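Long-range contacts in 4-aminobutyrate transaminase (PDB 6WOP), which probably catalyses the pyridoxal phosphate-dependent transfer of the amino group of 4-aminobutyrate to 2-oxoglutarate: residues N55-H60 / A315-L321; H130-G136 / G166-Y172; V181-I185 / E221-L226; L271-I277 / I304-A309; T335-I339 / L411-F415. All coordinates share one frame; numbering follows the deposited sequence. Where two conformers were deposited one is given.

Interaction 1 (N55-H60 / A315-L321); sequences NTGHRH and AIEEENL
H60 NE2 is gripped by both oxygens of the E319 carboxylate. The bond from H60 NE2 to E319 OE1 is 3.2 Å and nearly straight (167° at the hydrogen). The one to E319 OE2 is shorter, 3.0 Å, but more bent (133°). Both oxygens lie in the imidazole plane and use their syn sides, though NE2 sits somewhat out of the carboxylate plane. The ring can reach across because H60 CG stands anti to the backbone N (chi1 -176°). On the other side of the ring, ND1 accepts a bond from K62 N, which fixes the ring's rotation and leaves NE2 as the donor. A315 CB packs obliquely against the ring, 3.7 Å from H60 NE2. Beside this pair, T56 CG2 meets L321 CD1 at 4.0 Å, the side chains crossing at about a right angle. The N55 amide is held outside, with N55 ND2 bonded to F246 O. The arrangement is a His-carboxylate hydrogen bond in which the N-cap histidine of helix 61-71 meets a glutamate just past helix 303-318.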
# COMPACT_ATOMS: atom_id res chain seq x y z
N ASN A 55 -7.51 -15.24 -34.06
CA ASN A 55 -6.70 -16.29 -34.68
C ASN A 55 -7.52 -17.12 -35.66
O ASN A 55 -6.97 -17.61 -36.66
CB ASN A 55 -6.09 -17.20 -33.62
CG ASN A 55 -4.97 -16.46 -32.80
OD1 ASN A 55 -4.55 -15.29 -33.12
ND2 ASN A 55 -4.56 -17.11 -31.69
N THR A 56 -8.82 -17.26 -35.42
CA THR A 56 -9.77 -17.95 -36.32
C THR A 56 -10.44 -17.01 -37.31
O THR A 56 -11.31 -17.45 -38.08
CB THR A 56 -10.86 -18.68 -35.47
OG1 THR A 56 -11.41 -17.82 -34.47
CG2 THR A 56 -10.25 -19.83 -34.78
N GLY A 57 -10.08 -15.73 -37.30
CA GLY A 57 -10.55 -14.76 -38.27
C GLY A 57 -11.83 -14.08 -37.82
O GLY A 57 -12.55 -14.57 -36.96
N HIS A 58 -12.09 -12.90 -38.41
CA HIS A 58 -13.37 -12.21 -38.18
C HIS A 58 -14.53 -13.09 -38.65
O HIS A 58 -14.54 -13.56 -39.79
CB HIS A 58 -13.41 -10.91 -38.95
CG HIS A 58 -12.45 -9.85 -38.47
ND1 HIS A 58 -12.78 -8.94 -37.47
CD2 HIS A 58 -11.21 -9.52 -38.89
CE1 HIS A 58 -11.78 -8.09 -37.31
NE2 HIS A 58 -10.81 -8.42 -38.16
N ARG A 59 -15.52 -13.29 -37.79
CA ARG A 59 -16.75 -13.99 -38.17
C ARG A 59 -16.45 -15.34 -38.83
O ARG A 59 -17.01 -15.67 -39.89
CB ARG A 59 -17.63 -13.10 -39.08
CG ARG A 59 -18.25 -11.84 -38.32
CD ARG A 59 -18.87 -10.81 -39.30
NE ARG A 59 -19.86 -11.48 -40.17
CZ ARG A 59 -19.76 -11.57 -41.50
NH1 ARG A 59 -18.74 -10.99 -42.14
NH2 ARG A 59 -20.69 -12.24 -42.16
N HIS A 60 -15.57 -16.14 -38.20
CA HIS A 60 -15.38 -17.49 -38.68
C HIS A 60 -16.73 -18.19 -38.76
O HIS A 60 -17.52 -18.12 -37.80
CB HIS A 60 -14.43 -18.25 -37.74
CG HIS A 60 -14.08 -19.62 -38.20
ND1 HIS A 60 -14.97 -20.66 -38.13
CD2 HIS A 60 -12.93 -20.12 -38.74
CE1 HIS A 60 -14.39 -21.75 -38.61
NE2 HIS A 60 -13.15 -21.46 -38.96
N ALA A 315 -12.28 -25.38 -34.47
CA ALA A 315 -11.70 -24.93 -35.74
C ALA A 315 -10.19 -25.10 -35.71
O ALA A 315 -9.59 -25.56 -36.69
CB ALA A 315 -12.05 -23.45 -36.00
N ILE A 316 -9.56 -24.76 -34.58
CA ILE A 316 -8.10 -24.91 -34.49
C ILE A 316 -7.70 -26.34 -34.80
O ILE A 316 -6.72 -26.59 -35.52
CB ILE A 316 -7.62 -24.46 -33.09
CG1 ILE A 316 -7.69 -22.92 -32.97
CG2 ILE A 316 -6.21 -25.01 -32.77
CD1 ILE A 316 -7.52 -22.45 -31.47
N GLU A 317 -8.44 -27.31 -34.26
CA GLU A 317 -8.03 -28.70 -34.44
C GLU A 317 -8.51 -29.28 -35.76
O GLU A 317 -7.79 -30.06 -36.40
CB GLU A 317 -8.53 -29.51 -33.26
CG GLU A 317 -7.91 -28.91 -31.94
CD GLU A 317 -8.21 -29.71 -30.68
OE1 GLU A 317 -9.17 -30.52 -30.71
OE2 GLU A 317 -7.49 -29.54 -29.65
N GLU A 318 -9.70 -28.87 -36.20
CA GLU A 318 -10.23 -29.36 -37.46
C GLU A 318 -9.50 -28.76 -38.65
O GLU A 318 -9.33 -29.42 -39.67
CB GLU A 318 -11.74 -29.07 -37.56
CG GLU A 318 -12.35 -29.35 -38.93
CD GLU A 318 -12.31 -30.81 -39.33
OE1 GLU A 318 -12.39 -31.09 -40.55
OE2 GLU A 318 -12.21 -31.67 -38.43
N GLU A 319 -9.09 -27.50 -38.55
CA GLU A 319 -8.44 -26.80 -39.64
C GLU A 319 -6.93 -26.78 -39.50
O GLU A 319 -6.26 -26.13 -40.30
CB GLU A 319 -9.02 -25.37 -39.72
CG GLU A 319 -10.55 -25.50 -39.92
CD GLU A 319 -11.33 -24.17 -39.96
OE1 GLU A 319 -10.69 -23.12 -40.10
OE2 GLU A 319 -12.58 -24.22 -39.92
N ASN A 320 -6.39 -27.48 -38.49
CA ASN A 320 -4.94 -27.60 -38.33
C ASN A 320 -4.28 -26.23 -38.27
O ASN A 320 -3.31 -25.95 -38.97
CB ASN A 320 -4.31 -28.41 -39.49
CG ASN A 320 -4.83 -29.80 -39.56
OD1 ASN A 320 -4.81 -30.53 -38.57
ND2 ASN A 320 -5.29 -30.20 -40.74
N LEU A 321 -4.83 -25.36 -37.43
CA LEU A 321 -4.33 -24.01 -37.39
C LEU A 321 -3.00 -23.86 -36.63
O LEU A 321 -2.28 -22.89 -36.90
CB LEU A 321 -5.36 -23.06 -36.76
CG LEU A 321 -6.63 -22.89 -37.59
CD1 LEU A 321 -7.54 -21.81 -36.95
CD2 LEU A 321 -6.40 -22.60 -39.09

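Interaction 2 (H130-G136 / G166-Y172); sequences HGIITFG and GVFHARY
F135 and A170 mark the tightly packed end. A170 CB lies 3.7 Å from F135 CE2. Y172 turns its ring edge to the face of F135, a T-shaped pair with planes at 90° and centroids 5.8 Å apart. Y172 CD1 comes 3.9 Å from F135 CB. A parallel ladder of five backbone bonds joins the segments, from I132 N-G166 O to G136 N-A170 O (both 2.8 Å). The strands belong to a beta-alpha-beta unit with helix 144-149, in the large sheet of the aminotransferase fold. T134 and H169 lie side by side on the face that this helix covers, and M149 O accepts a bond from each. H169 ND1 bonds to D195 of a neighbouring subunit. Beyond the packed rings, R171 pairs with E194 of that neighbour, and a water links G136 O to Y172 N. At the H130 end the packing is looser. There the partly exposed H130 ring meets backbone, with H130 NE2 3.8 Å from G166 CA, and F168 turns to the same neighbour.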
# COMPACT_ATOMS: atom_id res chain seq x y z
N HIS A 130 1.46 -12.39 -0.34
CA HIS A 130 0.89 -11.27 -1.08
C HIS A 130 1.70 -10.84 -2.27
O HIS A 130 1.14 -10.19 -3.17
CB HIS A 130 0.72 -10.02 -0.15
CG HIS A 130 2.01 -9.25 0.06
ND1 HIS A 130 3.02 -9.68 0.90
CD2 HIS A 130 2.44 -8.08 -0.48
CE1 HIS A 130 4.02 -8.81 0.86
NE2 HIS A 130 3.69 -7.83 0.04
N GLY A 131 2.99 -11.17 -2.33
CA GLY A 131 3.84 -10.49 -3.31
C GLY A 131 3.73 -11.08 -4.70
O GLY A 131 3.48 -12.29 -4.87
N ILE A 132 4.03 -10.25 -5.71
CA ILE A 132 3.97 -10.67 -7.10
C ILE A 132 5.19 -10.12 -7.83
O ILE A 132 5.47 -8.93 -7.74
CB ILE A 132 2.68 -10.14 -7.74
CG1 ILE A 132 1.43 -10.70 -7.02
CG2 ILE A 132 2.61 -10.41 -9.25
CD1 ILE A 132 1.20 -12.23 -7.41
N ILE A 133 5.89 -10.97 -8.57
CA ILE A 133 7.00 -10.51 -9.38
C ILE A 133 6.59 -10.65 -10.85
O ILE A 133 6.20 -11.75 -11.29
CB ILE A 133 8.28 -11.30 -9.07
CG1 ILE A 133 8.75 -11.01 -7.66
CG2 ILE A 133 9.41 -10.92 -10.08
CD1 ILE A 133 9.96 -11.82 -7.22
N THR A 134 6.69 -9.57 -11.59
CA THR A 134 6.50 -9.58 -13.03
C THR A 134 7.78 -9.04 -13.66
O THR A 134 8.81 -8.87 -12.99
CB THR A 134 5.29 -8.73 -13.48
OG1 THR A 134 5.47 -7.42 -12.96
CG2 THR A 134 3.97 -9.21 -12.83
N PHE A 135 7.75 -8.77 -14.98
CA PHE A 135 8.96 -8.42 -15.71
C PHE A 135 8.78 -7.10 -16.45
O PHE A 135 7.70 -6.76 -16.91
CB PHE A 135 9.34 -9.56 -16.69
CG PHE A 135 9.80 -10.77 -15.98
CD1 PHE A 135 8.89 -11.71 -15.47
CD2 PHE A 135 11.13 -10.97 -15.77
CE1 PHE A 135 9.34 -12.85 -14.76
CE2 PHE A 135 11.59 -12.09 -15.08
CZ PHE A 135 10.69 -13.01 -14.56
N GLY A 136 9.88 -6.38 -16.60
CA GLY A 136 9.83 -5.14 -17.33
C GLY A 136 9.33 -5.44 -18.73
O GLY A 136 9.68 -6.46 -19.32
N GLY A 166 3.76 -4.47 -2.99
CA GLY A 166 4.13 -5.88 -3.14
C GLY A 166 4.25 -6.37 -4.58
O GLY A 166 4.19 -7.58 -4.83
N VAL A 167 4.38 -5.46 -5.54
CA VAL A 167 4.60 -5.83 -6.94
C VAL A 167 5.96 -5.31 -7.38
O VAL A 167 6.23 -4.11 -7.24
CB VAL A 167 3.50 -5.24 -7.83
CG1 VAL A 167 3.72 -5.61 -9.36
CG2 VAL A 167 2.15 -5.74 -7.30
N PHE A 168 6.80 -6.18 -7.96
CA PHE A 168 8.14 -5.74 -8.35
C PHE A 168 8.47 -6.27 -9.73
O PHE A 168 8.02 -7.35 -10.10
CB PHE A 168 9.19 -6.23 -7.27
CG PHE A 168 8.90 -5.62 -5.91
CD1 PHE A 168 9.20 -4.27 -5.67
CD2 PHE A 168 8.27 -6.37 -4.93
CE1 PHE A 168 8.85 -3.68 -4.40
CE2 PHE A 168 7.94 -5.80 -3.70
CZ PHE A 168 8.23 -4.46 -3.45
N HIS A 169 9.35 -5.56 -10.46
CA HIS A 169 9.72 -5.97 -11.82
C HIS A 169 11.15 -6.45 -11.93
O HIS A 169 12.10 -5.71 -11.60
CB HIS A 169 9.50 -4.81 -12.77
CG HIS A 169 8.05 -4.43 -12.89
ND1 HIS A 169 7.47 -3.50 -12.06
CD2 HIS A 169 7.07 -4.89 -13.70
CE1 HIS A 169 6.18 -3.38 -12.36
NE2 HIS A 169 5.91 -4.22 -13.35
N ALA A 170 11.32 -7.65 -12.49
CA ALA A 170 12.65 -8.16 -12.87
C ALA A 170 12.91 -7.92 -14.36
O ALA A 170 12.02 -7.45 -15.10
CB ALA A 170 12.74 -9.65 -12.52
N ARG A 171 14.11 -8.28 -14.81
CA ARG A 171 14.46 -8.17 -16.20
C ARG A 171 14.10 -9.44 -16.96
O ARG A 171 14.53 -10.49 -16.61
CB ARG A 171 15.97 -8.01 -16.41
CG ARG A 171 16.69 -7.14 -15.45
CD ARG A 171 16.37 -5.70 -15.62
NE ARG A 171 15.03 -5.25 -15.29
CZ ARG A 171 14.54 -4.99 -14.09
NH1 ARG A 171 15.25 -5.20 -12.99
NH2 ARG A 171 13.32 -4.59 -13.98
N TYR A 172 13.30 -9.29 -17.99
CA TYR A 172 13.03 -10.40 -18.89
C TYR A 172 14.27 -10.73 -19.72
O TYR A 172 14.96 -9.82 -20.19
CB TYR A 172 11.87 -10.00 -19.81
CG TYR A 172 11.14 -11.15 -20.47
CD1 TYR A 172 10.08 -11.74 -19.85
CD2 TYR A 172 11.55 -11.64 -21.73
CE1 TYR A 172 9.38 -12.73 -20.46
CE2 TYR A 172 10.86 -12.65 -22.33
CZ TYR A 172 9.77 -13.18 -21.70
OH TYR A 172 9.03 -14.18 -22.33
O HOH W 1 12.55 -6.65 -18.84

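Interaction 3 (V181-I185 / E221-L226); sequences VDAAI and EFLKRL
I185 and F222 bury the most surface here, and R225 comes close behind. I185 and F222 slide past each other in opposite directions. I185 CD1 lies 3.5 Å from F222 CE1, and A184 CB lies 3.4 Å from the same atom. F222 CG is anti to the backbone N (chi1 -176°), which turns the ring toward these residues. The segments belong to helices 181-194 and 220-233, whose local axes run 32° apart and 10.0 Å from each other. These helices serve successive beta-alpha-beta crossovers and lie on one face of the large-domain sheet.

The R225 chain bends at chi3, which lays one guanidinium face over I185 CB and CG1. NH1 is shared by two carboxylates. The bond from R225 NH1 to D182 OD1 is 2.7 Å, in the guanidinium plane and nearly along the C-O axis. The one from R225 NH1 to E221 OE2 is 3.0 Å and meets that oxygen from above the carboxylate plane. A weak second bond joins NH2 to D182 OD1. The shared R225 NH1 and a water that donates to both D182 OD1 and E221 OE2 probably ease the repulsion between the acids. V181 CG1 packs 3.7 Å from E221 CD, and also meets the F222 ring at its edge. R225 NH2 also binds a tartrate, probably from the crystallisation liquor.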
# COMPACT_ATOMS: atom_id res chain seq x y z
N VAL A 181 20.15 -14.94 -19.80
CA VAL A 181 19.37 -15.69 -18.81
C VAL A 181 19.96 -15.51 -17.42
O VAL A 181 19.24 -15.25 -16.45
CB VAL A 181 19.30 -17.16 -19.22
CG1 VAL A 181 18.63 -17.99 -18.13
CG2 VAL A 181 18.53 -17.27 -20.57
N ASP A 182 21.31 -15.58 -17.30
CA ASP A 182 21.93 -15.32 -15.99
C ASP A 182 21.51 -13.98 -15.43
O ASP A 182 21.18 -13.86 -14.23
CB ASP A 182 23.44 -15.34 -16.13
CG ASP A 182 24.02 -16.73 -16.10
OD1 ASP A 182 23.31 -17.67 -15.76
OD2 ASP A 182 25.21 -16.86 -16.40
N ALA A 183 21.57 -12.92 -16.25
CA ALA A 183 21.23 -11.59 -15.73
C ALA A 183 19.79 -11.52 -15.31
O ALA A 183 19.45 -10.82 -14.34
CB ALA A 183 21.51 -10.51 -16.77
N ALA A 184 18.89 -12.16 -16.08
CA ALA A 184 17.48 -12.13 -15.72
C ALA A 184 17.24 -12.88 -14.41
O ALA A 184 16.48 -12.44 -13.53
CB ALA A 184 16.65 -12.74 -16.90
N ILE A 185 17.84 -14.05 -14.26
CA ILE A 185 17.66 -14.80 -13.03
C ILE A 185 18.24 -14.00 -11.87
O ILE A 185 17.63 -13.86 -10.80
CB ILE A 185 18.30 -16.20 -13.16
CG1 ILE A 185 17.46 -17.12 -14.06
CG2 ILE A 185 18.46 -16.89 -11.78
CD1 ILE A 185 16.16 -17.51 -13.49
N GLU A 221 15.88 -22.25 -20.97
CA GLU A 221 16.72 -22.29 -19.78
C GLU A 221 16.19 -21.33 -18.71
O GLU A 221 16.29 -21.59 -17.50
CB GLU A 221 18.17 -21.94 -20.13
CG GLU A 221 19.13 -21.88 -18.92
CD GLU A 221 20.39 -21.06 -19.23
OE1 GLU A 221 20.61 -20.65 -20.40
OE2 GLU A 221 21.17 -20.83 -18.29
N PHE A 222 15.62 -20.21 -19.14
CA PHE A 222 15.10 -19.29 -18.15
C PHE A 222 13.89 -19.88 -17.43
O PHE A 222 13.80 -19.80 -16.20
CB PHE A 222 14.75 -17.94 -18.78
CG PHE A 222 14.29 -16.89 -17.74
CD1 PHE A 222 15.20 -16.31 -16.88
CD2 PHE A 222 12.97 -16.58 -17.60
CE1 PHE A 222 14.78 -15.40 -15.94
CE2 PHE A 222 12.54 -15.65 -16.68
CZ PHE A 222 13.46 -15.06 -15.85
N LEU A 223 12.96 -20.49 -18.18
CA LEU A 223 11.83 -21.17 -17.55
C LEU A 223 12.26 -22.25 -16.58
O LEU A 223 11.67 -22.38 -15.50
CB LEU A 223 10.91 -21.79 -18.60
CG LEU A 223 9.84 -20.90 -19.21
CD1 LEU A 223 8.93 -21.72 -20.11
CD2 LEU A 223 8.99 -20.12 -18.16
N LYS A 224 13.24 -23.07 -16.98
CA LYS A 224 13.60 -24.14 -16.07
C LYS A 224 14.29 -23.58 -14.83
O LYS A 224 14.01 -23.99 -13.71
CB LYS A 224 14.54 -25.15 -16.74
CG LYS A 224 13.96 -25.73 -18.03
CD LYS A 224 14.95 -26.60 -18.84
CE LYS A 224 14.72 -26.56 -20.38
NZ LYS A 224 13.92 -27.68 -20.94
N ARG A 225 15.15 -22.60 -14.93
CA ARG A 225 15.73 -22.00 -13.74
C ARG A 225 14.69 -21.29 -12.87
O ARG A 225 14.68 -21.40 -11.69
CB ARG A 225 16.90 -21.14 -14.10
CG ARG A 225 18.07 -21.99 -14.52
CD ARG A 225 19.19 -21.20 -15.10
NE ARG A 225 19.83 -20.36 -14.13
CZ ARG A 225 20.73 -19.46 -14.44
NH1 ARG A 225 21.11 -19.30 -15.67
NH2 ARG A 225 21.26 -18.72 -13.51
N LEU A 226 13.80 -20.56 -13.52
CA LEU A 226 12.71 -19.94 -12.77
C LEU A 226 11.86 -20.98 -12.05
O LEU A 226 11.44 -20.78 -10.92
CB LEU A 226 11.84 -19.09 -13.71
CG LEU A 226 11.01 -17.99 -13.07
CD1 LEU A 226 11.93 -17.02 -12.30
CD2 LEU A 226 10.30 -17.26 -14.20
O HOH W 2 22.92 -16.25 -12.40
O HOH W 3 23.74 -19.71 -18.22

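Interaction 4 (L271-I277 / I304-A309); sequences LGGGFPI and IAVAAA
F275 and I277 are set against the helix by their first torsions. In F275, CG stands anti to the carbonyl carbon (chi1 -65°), which sets the ring against one turn of the helix, between I304 and A308. There F275 CD2 meets I304 CG2 at 3.7 Å, and F275 CD1 meets A308 CB at 3.6 Å. Both methyls come obliquely to the ring. In I277, CG1 is anti to the backbone N (chi1 -179°), and the extended chain brings I277 CD1 to V306 CG2 at 3.5 Å. A305 fills the middle. A305 CB lies 3.5 Å from I277 CB, a tight pair, and 3.2 Å from P276 O. At the other end, L271 CD1 packs 4.0 Å from A309 CB. The loop 271-277 is glycine-rich. In class-III aminotransferases such a turn closely follows the lysine that holds pyridoxal phosphate, so the contact probably lies near the cofactor. G274 O bonds to T75 OG1 of the second subunit. Across the two segments the contact is apolar. L271 O is buried with no conventional hydrogen-bonding partner and meets A309 CA at 3.2 Å, a CA-H...O contact. Small alanines let the loop come close, so fit here rests on shape rather than on polar bonds.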
# COMPACT_ATOMS: atom_id res chain seq x y z
N LEU A 271 -9.26 -17.08 -27.35
CA LEU A 271 -10.15 -18.05 -26.70
C LEU A 271 -11.57 -17.88 -27.26
O LEU A 271 -12.24 -18.86 -27.57
CB LEU A 271 -10.17 -17.82 -25.17
CG LEU A 271 -11.24 -18.60 -24.41
CD1 LEU A 271 -11.03 -20.13 -24.44
CD2 LEU A 271 -11.25 -18.12 -22.85
N GLY A 272 -12.03 -16.65 -27.39
CA GLY A 272 -13.43 -16.36 -27.69
C GLY A 272 -13.67 -16.04 -29.16
O GLY A 272 -14.83 -15.80 -29.56
N GLY A 273 -12.61 -16.01 -29.96
CA GLY A 273 -12.76 -15.76 -31.42
C GLY A 273 -13.52 -14.50 -31.78
O GLY A 273 -14.15 -14.44 -32.85
N GLY A 274 -13.41 -13.46 -30.98
CA GLY A 274 -14.14 -12.25 -31.24
C GLY A 274 -15.30 -11.96 -30.29
O GLY A 274 -16.11 -11.04 -30.58
N PHE A 275 -15.42 -12.70 -29.17
CA PHE A 275 -16.47 -12.42 -28.18
C PHE A 275 -15.86 -12.39 -26.77
O PHE A 275 -14.93 -13.16 -26.51
CB PHE A 275 -17.54 -13.51 -28.21
CG PHE A 275 -18.31 -13.56 -29.53
CD1 PHE A 275 -17.83 -14.28 -30.60
CD2 PHE A 275 -19.50 -12.85 -29.66
CE1 PHE A 275 -18.50 -14.27 -31.85
CE2 PHE A 275 -20.20 -12.85 -30.92
CZ PHE A 275 -19.68 -13.56 -32.00
N PRO A 276 -16.40 -11.59 -25.85
CA PRO A 276 -15.67 -11.38 -24.56
C PRO A 276 -15.76 -12.60 -23.66
O PRO A 276 -16.84 -12.97 -23.17
CB PRO A 276 -16.37 -10.17 -23.94
CG PRO A 276 -16.89 -9.39 -25.13
CD PRO A 276 -17.35 -10.50 -26.11
N ILE A 277 -14.58 -13.19 -23.39
CA ILE A 277 -14.43 -14.24 -22.39
C ILE A 277 -12.95 -14.36 -22.09
O ILE A 277 -12.10 -14.08 -22.94
CB ILE A 277 -15.00 -15.58 -22.93
CG1 ILE A 277 -14.88 -16.71 -21.89
CG2 ILE A 277 -14.29 -16.01 -24.24
CD1 ILE A 277 -15.76 -18.01 -22.21
N ILE A 304 -22.81 -16.82 -24.74
CA ILE A 304 -22.47 -16.47 -26.13
C ILE A 304 -21.00 -16.78 -26.40
O ILE A 304 -20.65 -17.45 -27.38
CB ILE A 304 -22.77 -14.97 -26.35
CG1 ILE A 304 -24.25 -14.69 -26.15
CG2 ILE A 304 -22.25 -14.38 -27.70
CD1 ILE A 304 -25.08 -15.39 -27.15
N ALA A 305 -20.11 -16.26 -25.54
CA ALA A 305 -18.68 -16.43 -25.74
C ALA A 305 -18.23 -17.85 -25.48
O ALA A 305 -17.24 -18.29 -26.07
CB ALA A 305 -17.89 -15.47 -24.82
N VAL A 306 -18.91 -18.56 -24.58
CA VAL A 306 -18.59 -19.96 -24.35
C VAL A 306 -18.92 -20.77 -25.61
O VAL A 306 -18.15 -21.63 -26.05
CB VAL A 306 -19.38 -20.45 -23.13
CG1 VAL A 306 -19.41 -21.99 -23.11
CG2 VAL A 306 -18.72 -19.89 -21.80
N ALA A 307 -20.03 -20.45 -26.25
CA ALA A 307 -20.35 -21.18 -27.49
C ALA A 307 -19.30 -20.91 -28.54
O ALA A 307 -18.91 -21.82 -29.31
CB ALA A 307 -21.74 -20.78 -28.01
N ALA A 308 -18.85 -19.67 -28.61
CA ALA A 308 -17.86 -19.26 -29.60
C ALA A 308 -16.55 -19.97 -29.32
O ALA A 308 -15.92 -20.48 -30.26
CB ALA A 308 -17.64 -17.74 -29.58
N ALA A 309 -16.17 -20.07 -28.06
CA ALA A 309 -14.88 -20.68 -27.69
C ALA A 309 -14.89 -22.17 -28.01
O ALA A 309 -13.85 -22.75 -28.35
CB ALA A 309 -14.57 -20.42 -26.19

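Interaction 5 (T335-I339 / L411-F415); sequences TLKDI and LKQGF
I339 lies at the centre of this contact and packs on F415. I339 CG2 sits over one face of the F415 ring, 3.8 Å from its centroid and 22° off the ring normal, a CH-pi contact. The other branch follows it, with I339 CD1 3.6 Å from F415 CD1. The two side chains cross at about a right angle. L411 CD2 fits between two partners: L336 CD2 at 4.0 Å and I339 CD1 at 4.1 Å. Toward the surface, K412 lies over the apolar core. Its chain bends at chi2, chi3 and chi4, and K412 CD passes T335 CG2 at 3.8 Å. This path carries the amine to the acid on the other helix. K412 NZ gives D338 OD2 a weak bond of 3.2 Å, part of a salt bridge. With CG turned away from the backbone N (chi1 -165°), D338 directs its carboxylate toward the lysine. T335 OG1 is turned back to its own helix, where it makes a weak bond to E331 O. The short axes here run nearly parallel, 18° apart, with 10.6 Å between them. Helices 321-342 and 401-416 thus lie side by side against the sheet that includes strands 347-353 and 356-361. I339 and F415 both touch V347, and L336 and F415 both touch V359. Helix 364-376 borders helix 401-416, where V370 packs on L411 and F415.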
# COMPACT_ATOMS: atom_id res chain seq x y z
N THR A 335 10.37 -13.61 -45.63
CA THR A 335 10.18 -12.28 -46.19
C THR A 335 10.93 -11.21 -45.38
O THR A 335 11.55 -10.31 -45.94
CB THR A 335 8.68 -11.96 -46.24
OG1 THR A 335 8.13 -12.65 -47.35
CG2 THR A 335 8.41 -10.52 -46.50
N LEU A 336 10.86 -11.29 -44.04
CA LEU A 336 11.58 -10.33 -43.21
C LEU A 336 13.09 -10.45 -43.42
O LEU A 336 13.82 -9.44 -43.37
CB LEU A 336 11.22 -10.55 -41.75
CG LEU A 336 9.72 -10.28 -41.53
CD1 LEU A 336 9.46 -10.52 -40.09
CD2 LEU A 336 9.45 -8.85 -41.81
N LYS A 337 13.59 -11.68 -43.60
CA LYS A 337 15.04 -11.78 -43.81
C LYS A 337 15.44 -11.22 -45.16
O LYS A 337 16.51 -10.59 -45.31
CB LYS A 337 15.49 -13.23 -43.67
CG LYS A 337 15.99 -13.52 -42.27
CD LYS A 337 15.40 -14.80 -41.69
CE LYS A 337 16.30 -16.03 -42.01
NZ LYS A 337 15.96 -17.20 -41.10
N ASP A 338 14.59 -11.36 -46.17
CA ASP A 338 14.86 -10.72 -47.46
C ASP A 338 14.84 -9.20 -47.34
O ASP A 338 15.69 -8.51 -47.92
CB ASP A 338 13.83 -11.19 -48.48
CG ASP A 338 14.24 -10.87 -49.88
OD1 ASP A 338 15.43 -11.06 -50.18
OD2 ASP A 338 13.38 -10.46 -50.69
N ILE A 339 13.84 -8.66 -46.64
CA ILE A 339 13.79 -7.23 -46.36
C ILE A 339 15.07 -6.78 -45.65
O ILE A 339 15.66 -5.75 -46.00
CB ILE A 339 12.56 -6.90 -45.50
CG1 ILE A 339 11.30 -6.79 -46.33
CG2 ILE A 339 12.75 -5.59 -44.76
CD1 ILE A 339 10.10 -6.78 -45.41
N LEU A 411 4.00 -5.08 -47.53
CA LEU A 411 5.00 -4.86 -46.48
C LEU A 411 6.35 -4.57 -47.09
O LEU A 411 7.03 -3.59 -46.73
CB LEU A 411 5.07 -6.09 -45.56
CG LEU A 411 6.13 -6.11 -44.43
CD1 LEU A 411 5.66 -5.26 -43.25
CD2 LEU A 411 6.34 -7.51 -43.94
N LYS A 412 6.76 -5.40 -48.07
CA LYS A 412 8.05 -5.17 -48.71
C LYS A 412 8.11 -3.83 -49.43
O LYS A 412 9.14 -3.15 -49.42
CB LYS A 412 8.35 -6.31 -49.70
CG LYS A 412 8.31 -7.68 -49.08
CD LYS A 412 9.47 -8.57 -49.57
CE LYS A 412 9.34 -8.95 -51.00
NZ LYS A 412 10.68 -8.98 -51.70
N GLN A 413 7.02 -3.43 -50.09
CA GLN A 413 7.02 -2.13 -50.75
C GLN A 413 7.16 -1.02 -49.73
O GLN A 413 7.86 -0.03 -49.96
CB GLN A 413 5.75 -1.95 -51.59
CG GLN A 413 5.66 -2.87 -52.78
CD GLN A 413 4.20 -3.13 -53.22
OE1 GLN A 413 3.24 -2.57 -52.65
NE2 GLN A 413 4.03 -4.02 -54.19
N GLY A 414 6.51 -1.18 -48.57
CA GLY A 414 6.62 -0.16 -47.54
C GLY A 414 8.05 0.02 -47.07
O GLY A 414 8.53 1.14 -46.95
N PHE A 415 8.74 -1.09 -46.80
CA PHE A 415 10.15 -1.01 -46.42
C PHE A 415 10.96 -0.39 -47.54
O PHE A 415 11.92 0.35 -47.27
CB PHE A 415 10.71 -2.39 -46.08
CG PHE A 415 10.47 -2.80 -44.67
CD1 PHE A 415 9.31 -3.47 -44.31
CD2 PHE A 415 11.40 -2.52 -43.68
CE1 PHE A 415 9.08 -3.85 -42.99
CE2 PHE A 415 11.17 -2.89 -42.34
CZ PHE A 415 10.04 -3.57 -42.01

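The contacts fall into two pairs and one outlier. Interactions 1 and 4 both use helix 303-318. Their centres are 13 Å apart, and T56 OG1 packs on G273 CA at 3.9 Å. Both also touch the second subunit. Interactions 2 and 3 lie 14 Å apart between centres, and F135 CE2 meets F222 CZ at 3.6 Å, so the edge of the sheet and the helices on its face pack directly on each other. Interactions 1 and 2 are on opposite sides of the chain's centre, 35 Å apart. Interaction 5 stands off, its centre 27 Å from that of interaction 1, although helix 321-342 directly follows helix 303-318. Of the five, interaction 4 probably lies nearest the cofactor lysine.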